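PDB 3LJX: MmoQ Response regulator from Methylococcus capsulatus, which probably makes cyclic di-GMP from two GTP molecules through a GGDEF domain of the full-length protein, the present chain holding its HDOD domain. Local coordinates for residues 13-18 with 142-147; 52-57 with 192-197. One frame throughout, in Å; residues are numbered along the deposited sequence. Where two conformers were deposited one is given.

Overall arrangement
From the N terminus, the loop 13-18 leads into helix 19-29 and the chain continues through helix 47-58, which supplies residues 52-57. Contact 1 closes when residues 142-147, at the start of helix 144-152, return to the early loop after 123 intervening residues. Contact 2 closes later, as residues 192-197, linking helix 181-191 to helix 196-204, come back to helix 47-58. The two closures cross, because the four segments alternate along the sequence. Their centres lie about 15 Å apart, and they meet directly: in the conformer described, Arg52 forms a salt bridge with Asp13, while the Trp192 ring packs against Leu15 and Val144. Both belong to the all-helical HDOD region.

Contact 1. Residues 13-18 with 142-147; sequences DSLPTA and ADVGRL
A buried, wholly apolar contact joins the loop 13-18, just ahead of helix 19-29, to the first turn of helix 144-152 in the all-helical HDOD domain. Leu15, Pro16, Val144 and Leu147 carry it, and no hydrogen bond crosses between the segments. The backbones remain well separated, with Leu15 CA and Leu147 CA 7.1 Å apart, so the joint is made by side chains. Both of these leucines leave the backbone toward the opposite segment, and Leu147 CD1 comes to rest 3.8 Å from Leu15 CB. The same methyl also meets the proline ring, with Leu147 CD1 3.9 Å from Pro16 CD. The two methyls of Leu147 come end-on to the CG–CD side of that ring, CD1 near CD and CD2 near CG. With an alanine in place of Leu147, Leu15 CB and the Pro16 ring would probably lose their shared apolar partner, leaving a gap between the loop and the helix.

Beyond the segments, Leu15 and Pro16 continue onto Thr151 of the same helix, while Tyr109 from helix 106-125 touches Leu147. The charged residues of the helix start are engaged elsewhere: Asp143 forms salt bridges with Arg116 and, through OD2, with Arg146 NE at 3.6 Å. A backbone bond from Arg146 N to Asp143 O, 2.8 Å long, closes the turn that brings the chain into the helix. Val144 makes the lighter part of the contact. Its CG2 is turned anti to the backbone N, which leaves this methyl facing the loop, and the Val144 and Leu15 side chains cross at about a right angle, with Leu15 CD1 4.2 Å from Val144 CG2.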
loop_
_atom_site.group_PDB
_atom_site.type_symbol
_atom_site.label_atom_id
_atom_site.label_comp_id
_atom_site.label_asym_id
_atom_site.label_seq_id
_atom_site.Cartn_x
_atom_site.Cartn_y
_atom_site.Cartn_z
ATOM N N ASP A 13 5.792 -12.397 -4.488
ATOM C CA ASP A 13 6.452 -13.268 -3.526
ATOM C C ASP A 13 7.798 -12.709 -3.084
ATOM O O ASP A 13 8.210 -12.913 -1.953
ATOM C CB ASP A 13 6.615 -14.682 -4.091
ATOM C CG ASP A 13 5.276 -15.376 -4.337
ATOM O OD1 ASP A 13 4.244 -14.940 -3.774
ATOM O OD2 ASP A 13 5.255 -16.369 -5.098
ATOM N N SER A 14 8.467 -11.979 -3.969
ATOM C CA SER A 14 9.836 -11.538 -3.718
ATOM C C SER A 14 9.933 -10.195 -2.994
ATOM O O SER A 14 11.034 -9.743 -2.668
ATOM C CB SER A 14 10.610 -11.437 -5.035
ATOM O OG SER A 14 10.205 -10.279 -5.771
ATOM N N LEU A 15 8.808 -9.528 -2.765
ATOM C CA LEU A 15 8.889 -8.226 -2.094
ATOM C C LEU A 15 9.330 -8.413 -0.630
ATOM O O LEU A 15 8.811 -9.281 0.079
ATOM C CB LEU A 15 7.560 -7.471 -2.182
ATOM C CG LEU A 15 6.980 -7.209 -3.590
ATOM C CD1 LEU A 15 5.561 -6.663 -3.487
ATOM C CD2 LEU A 15 7.855 -6.257 -4.413
ATOM N N PRO A 16 10.298 -7.604 -0.173
ATOM C CA PRO A 16 10.814 -7.801 1.183
ATOM C C PRO A 16 9.866 -7.296 2.263
ATOM O O PRO A 16 8.917 -6.537 1.998
ATOM C CB PRO A 16 12.095 -6.966 1.183
ATOM C CG PRO A 16 11.779 -5.851 0.215
ATOM C CD PRO A 16 10.971 -6.487 -0.866
ATOM N N THR A 17 10.138 -7.744 3.484
ATOM C CA THR A 17 9.479 -7.262 4.687
ATOM C C THR A 17 10.581 -6.755 5.621
ATOM O O THR A 17 11.700 -7.266 5.576
ATOM C CB THR A 17 8.735 -8.408 5.365
ATOM O OG1 THR A 17 7.684 -8.867 4.507
ATOM C CG2 THR A 17 8.152 -7.967 6.717
ATOM N N ALA A 18 10.287 -5.755 6.453
ATOM C CA ALA A 18 11.272 -5.273 7.433
ATOM C C ALA A 18 11.691 -6.385 8.408
ATOM O O ALA A 18 10.862 -7.184 8.853
ATOM C CB ALA A 18 10.737 -4.051 8.202
ATOM N N ALA A 142 -0.723 1.916 -1.396
ATOM C CA ALA A 142 -0.871 3.000 -2.381
ATOM C C ALA A 142 0.338 3.286 -3.293
ATOM O O ALA A 142 0.185 3.886 -4.370
ATOM C CB ALA A 142 -1.314 4.290 -1.672
ATOM N N ASP A 143 1.538 2.896 -2.867
ATOM C CA ASP A 143 2.713 3.061 -3.732
ATOM C C ASP A 143 3.655 1.862 -3.667
ATOM O O ASP A 143 4.884 1.996 -3.760
ATOM C CB ASP A 143 3.445 4.385 -3.468
ATOM C CG ASP A 143 3.937 4.517 -2.043
ATOM O OD1 ASP A 143 3.795 3.559 -1.250
ATOM O OD2 ASP A 143 4.462 5.598 -1.710
ATOM N N VAL A 144 3.058 0.683 -3.537
ATOM C CA VAL A 144 3.816 -0.548 -3.500
ATOM C C VAL A 144 4.635 -0.744 -4.787
ATOM O O VAL A 144 5.610 -1.490 -4.801
ATOM C CB VAL A 144 2.890 -1.764 -3.235
ATOM C CG1 VAL A 144 2.048 -2.091 -4.475
ATOM C CG2 VAL A 144 3.714 -2.959 -2.818
ATOM N N GLY A 145 4.252 -0.059 -5.861
ATOM C CA GLY A 145 5.067 -0.033 -7.060
ATOM C C GLY A 145 6.498 0.457 -6.836
ATOM O O GLY A 145 7.410 0.065 -7.565
ATOM N N ARG A 146 6.708 1.309 -5.836
ATOM C CA ARG A 146 8.062 1.786 -5.529
ATOM C C ARG A 146 8.915 0.645 -4.995
ATOM O O ARG A 146 10.033 0.420 -5.470
ATOM C CB ARG A 146 8.045 2.906 -4.493
ATOM C CG ARG A 146 7.364 4.194 -4.927
ATOM C CD ARG A 146 7.613 5.254 -3.868
ATOM N NE ARG A 146 6.892 6.490 -4.144
ATOM C CZ ARG A 146 7.392 7.534 -4.806
ATOM N NH1 ARG A 146 8.641 7.517 -5.279
ATOM N NH2 ARG A 146 6.635 8.609 -4.989
ATOM N N LEU A 147 8.380 -0.065 -4.003
ATOM C CA LEU A 147 9.026 -1.259 -3.455
ATOM C C LEU A 147 9.370 -2.250 -4.579
ATOM O O LEU A 147 10.461 -2.814 -4.613
ATOM C CB LEU A 147 8.083 -1.947 -2.469
ATOM C CG LEU A 147 8.580 -2.484 -1.124
ATOM C CD1 LEU A 147 8.041 -3.870 -0.915
ATOM C CD2 LEU A 147 10.103 -2.451 -0.961
#

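Contact 2. Residues 52-57 with 192-197; sequences RILRFA and WGFPQV
Leu54 and Arg55, neighbours on helix 47-58, carry the helix side of this contact and touch Phe194 and Trp192 respectively. Just before them, the Arg52 side chain leaves the backbone away from residues 192-197 and, in the conformer described, its NE forms a salt bridge with Asp13 OD1. Leu54 then turns toward the partner segment. Its CG lies anti to the carbonyl carbon (chi1 -70°), and the CD1 methyl reaches the Phe194 ring, where Leu54 CD1 is 3.8 Å from Phe194 CE2 and 4.0 Å from Phe194 CZ. Thr137 and Leu141 of helix 132-141 also pack on Leu54, and Thr137 touches Phe194, so this apolar patch joins three parts of the HDOD domain.

The backbone of residues 192-197 turns here: Gly193 ends helix 181-191 in a Schellman motif, its positive phi (116°) being one that suits glycine. Trp192, immediately before the turn, lies close to helix 47-58, and Trp192 O accepts a hydrogen bond from Asn58 ND2.

Arg55 crosses that tryptophan at a slant. Its CG is anti to the backbone N (chi1 172°) and the chain stays extended as far as NE, laying its aliphatic part against the CD1–NE1 part of the indole: Arg55 CD approaches Trp192 CD1 to 3.6 Å and Trp192 NE1 to 3.7 Å, while Arg55 CB lies 3.8 Å from Trp192 CD1. The methylene groups do the touching, and the guanidinium group makes long, weak ion pairs with Asp13 through NH1 and with Asp191 through NE.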
loop_
_atom_site.group_PDB
_atom_site.type_symbol
_atom_site.label_atom_id
_atom_site.label_comp_id
_atom_site.label_asym_id
_atom_site.label_seq_id
_atom_site.Cartn_x
_atom_site.Cartn_y
_atom_site.Cartn_z
ATOM N N ARG A 52 0.642 -10.474 -0.818
ATOM C CA ARG A 52 0.668 -11.913 -1.113
ATOM C C ARG A 52 -0.615 -12.571 -0.650
ATOM O O ARG A 52 -1.206 -13.374 -1.360
ATOM C CB ARG A 52 1.834 -12.613 -0.400
ATOM C CG ARG A 52 3.180 -12.562 -1.102
ATOM C CD ARG A 52 4.199 -13.503 -0.412
ATOM N NE ARG A 52 4.014 -14.908 -0.789
ATOM C CZ ARG A 52 4.825 -15.899 -0.424
ATOM N NH1 ARG A 52 5.885 -15.650 0.339
ATOM N NH2 ARG A 52 4.580 -17.141 -0.821
ATOM N N ILE A 53 -1.028 -12.227 0.568
ATOM C CA ILE A 53 -2.241 -12.794 1.147
ATOM C C ILE A 53 -3.489 -12.411 0.351
ATOM O O ILE A 53 -4.304 -13.266 0.034
ATOM C CB ILE A 53 -2.380 -12.415 2.640
ATOM C CG1 ILE A 53 -1.311 -13.163 3.444
ATOM C CG2 ILE A 53 -3.785 -12.765 3.160
ATOM C CD1 ILE A 53 -1.042 -12.583 4.806
ATOM N N LEU A 54 -3.624 -11.137 0.003
ATOM C CA LEU A 54 -4.774 -10.696 -0.786
ATOM C C LEU A 54 -4.783 -11.414 -2.123
ATOM O O LEU A 54 -5.823 -11.838 -2.618
ATOM C CB LEU A 54 -4.722 -9.186 -1.030
ATOM C CG LEU A 54 -4.957 -8.296 0.183
ATOM C CD1 LEU A 54 -4.942 -6.830 -0.236
ATOM C CD2 LEU A 54 -6.265 -8.667 0.897
ATOM N N ARG A 55 -3.606 -11.547 -2.702
ATOM C CA ARG A 55 -3.490 -12.144 -4.016
ATOM C C ARG A 55 -3.880 -13.624 -3.984
ATOM O O ARG A 55 -4.548 -14.143 -4.896
ATOM C CB ARG A 55 -2.060 -11.992 -4.494
ATOM C CG ARG A 55 -1.758 -12.738 -5.759
ATOM C CD ARG A 55 -0.406 -12.319 -6.273
ATOM N NE ARG A 55 0.122 -13.300 -7.201
ATOM C CZ ARG A 55 1.054 -14.189 -6.886
ATOM N NH1 ARG A 55 1.573 -14.210 -5.661
ATOM N NH2 ARG A 55 1.469 -15.050 -7.806
ATOM N N PHE A 56 -3.447 -14.303 -2.931
ATOM C CA PHE A 56 -3.797 -15.699 -2.751
ATOM C C PHE A 56 -5.314 -15.800 -2.597
ATOM O O PHE A 56 -5.962 -16.607 -3.266
ATOM C CB PHE A 56 -3.076 -16.266 -1.519
ATOM C CG PHE A 56 -3.548 -17.633 -1.105
ATOM C CD1 PHE A 56 -4.403 -17.789 -0.021
ATOM C CD2 PHE A 56 -3.118 -18.768 -1.782
ATOM C CE1 PHE A 56 -4.831 -19.052 0.376
ATOM C CE2 PHE A 56 -3.546 -20.040 -1.390
ATOM C CZ PHE A 56 -4.405 -20.177 -0.313
ATOM N N ALA A 57 -5.873 -14.953 -1.734
ATOM C CA ALA A 57 -7.295 -15.032 -1.384
ATOM C C ALA A 57 -8.174 -14.635 -2.547
ATOM O O ALA A 57 -9.333 -15.030 -2.601
ATOM C CB ALA A 57 -7.610 -14.132 -0.173
ATOM N N TRP A 192 -3.920 -8.095 -7.680
ATOM C CA TRP A 192 -4.199 -8.639 -6.349
ATOM C C TRP A 192 -5.683 -8.633 -5.979
ATOM O O TRP A 192 -6.056 -9.032 -4.870
ATOM C CB TRP A 192 -3.375 -7.918 -5.278
ATOM C CG TRP A 192 -1.918 -8.031 -5.525
ATOM C CD1 TRP A 192 -1.299 -8.849 -6.440
ATOM C CD2 TRP A 192 -0.881 -7.299 -4.875
ATOM N NE1 TRP A 192 0.066 -8.672 -6.385
ATOM C CE2 TRP A 192 0.348 -7.726 -5.430
ATOM C CE3 TRP A 192 -0.867 -6.323 -3.872
ATOM C CZ2 TRP A 192 1.573 -7.210 -5.018
ATOM C CZ3 TRP A 192 0.350 -5.811 -3.460
ATOM C CH2 TRP A 192 1.554 -6.257 -4.030
ATOM N N GLY A 193 -6.527 -8.176 -6.903
ATOM C CA GLY A 193 -7.959 -8.294 -6.714
ATOM C C GLY A 193 -8.782 -7.023 -6.596
ATOM O O GLY A 193 -10.012 -7.099 -6.619
ATOM N N PHE A 194 -8.140 -5.862 -6.477
ATOM C CA PHE A 194 -8.892 -4.615 -6.310
ATOM C C PHE A 194 -9.666 -4.257 -7.581
ATOM O O PHE A 194 -9.127 -4.297 -8.680
ATOM C CB PHE A 194 -7.960 -3.460 -5.913
ATOM C CG PHE A 194 -7.523 -3.498 -4.467
ATOM C CD1 PHE A 194 -8.279 -2.870 -3.483
ATOM C CD2 PHE A 194 -6.358 -4.155 -4.091
ATOM C CE1 PHE A 194 -7.880 -2.897 -2.155
ATOM C CE2 PHE A 194 -5.957 -4.192 -2.765
ATOM C CZ PHE A 194 -6.725 -3.561 -1.793
ATOM N N PRO A 195 -10.941 -3.905 -7.441
ATOM C CA PRO A 195 -11.686 -3.503 -8.643
ATOM C C PRO A 195 -11.275 -2.108 -9.123
ATOM O O PRO A 195 -10.722 -1.314 -8.357
ATOM C CB PRO A 195 -13.144 -3.508 -8.163
ATOM C CG PRO A 195 -13.056 -3.182 -6.695
ATOM C CD PRO A 195 -11.758 -3.824 -6.216
ATOM N N GLN A 196 -11.548 -1.805 -10.385
ATOM C CA GLN A 196 -11.062 -0.566 -10.976
ATOM C C GLN A 196 -11.459 0.735 -10.247
ATOM O O GLN A 196 -10.681 1.690 -10.275
ATOM C CB GLN A 196 -11.419 -0.485 -12.465
ATOM C CG GLN A 196 -10.588 0.536 -13.234
ATOM C CD GLN A 196 -11.174 0.861 -14.603
ATOM O OE1 GLN A 196 -11.311 -0.018 -15.465
ATOM N NE2 GLN A 196 -11.528 2.131 -14.809
ATOM N N VAL A 197 -12.631 0.805 -9.602
ATOM C CA VAL A 197 -12.978 2.070 -8.916
ATOM C C VAL A 197 -11.925 2.475 -7.910
ATOM O O VAL A 197 -11.630 3.657 -7.771
ATOM C CB VAL A 197 -14.332 2.092 -8.142
ATOM C CG1 VAL A 197 -15.464 2.514 -9.045
ATOM C CG2 VAL A 197 -14.587 0.776 -7.382
#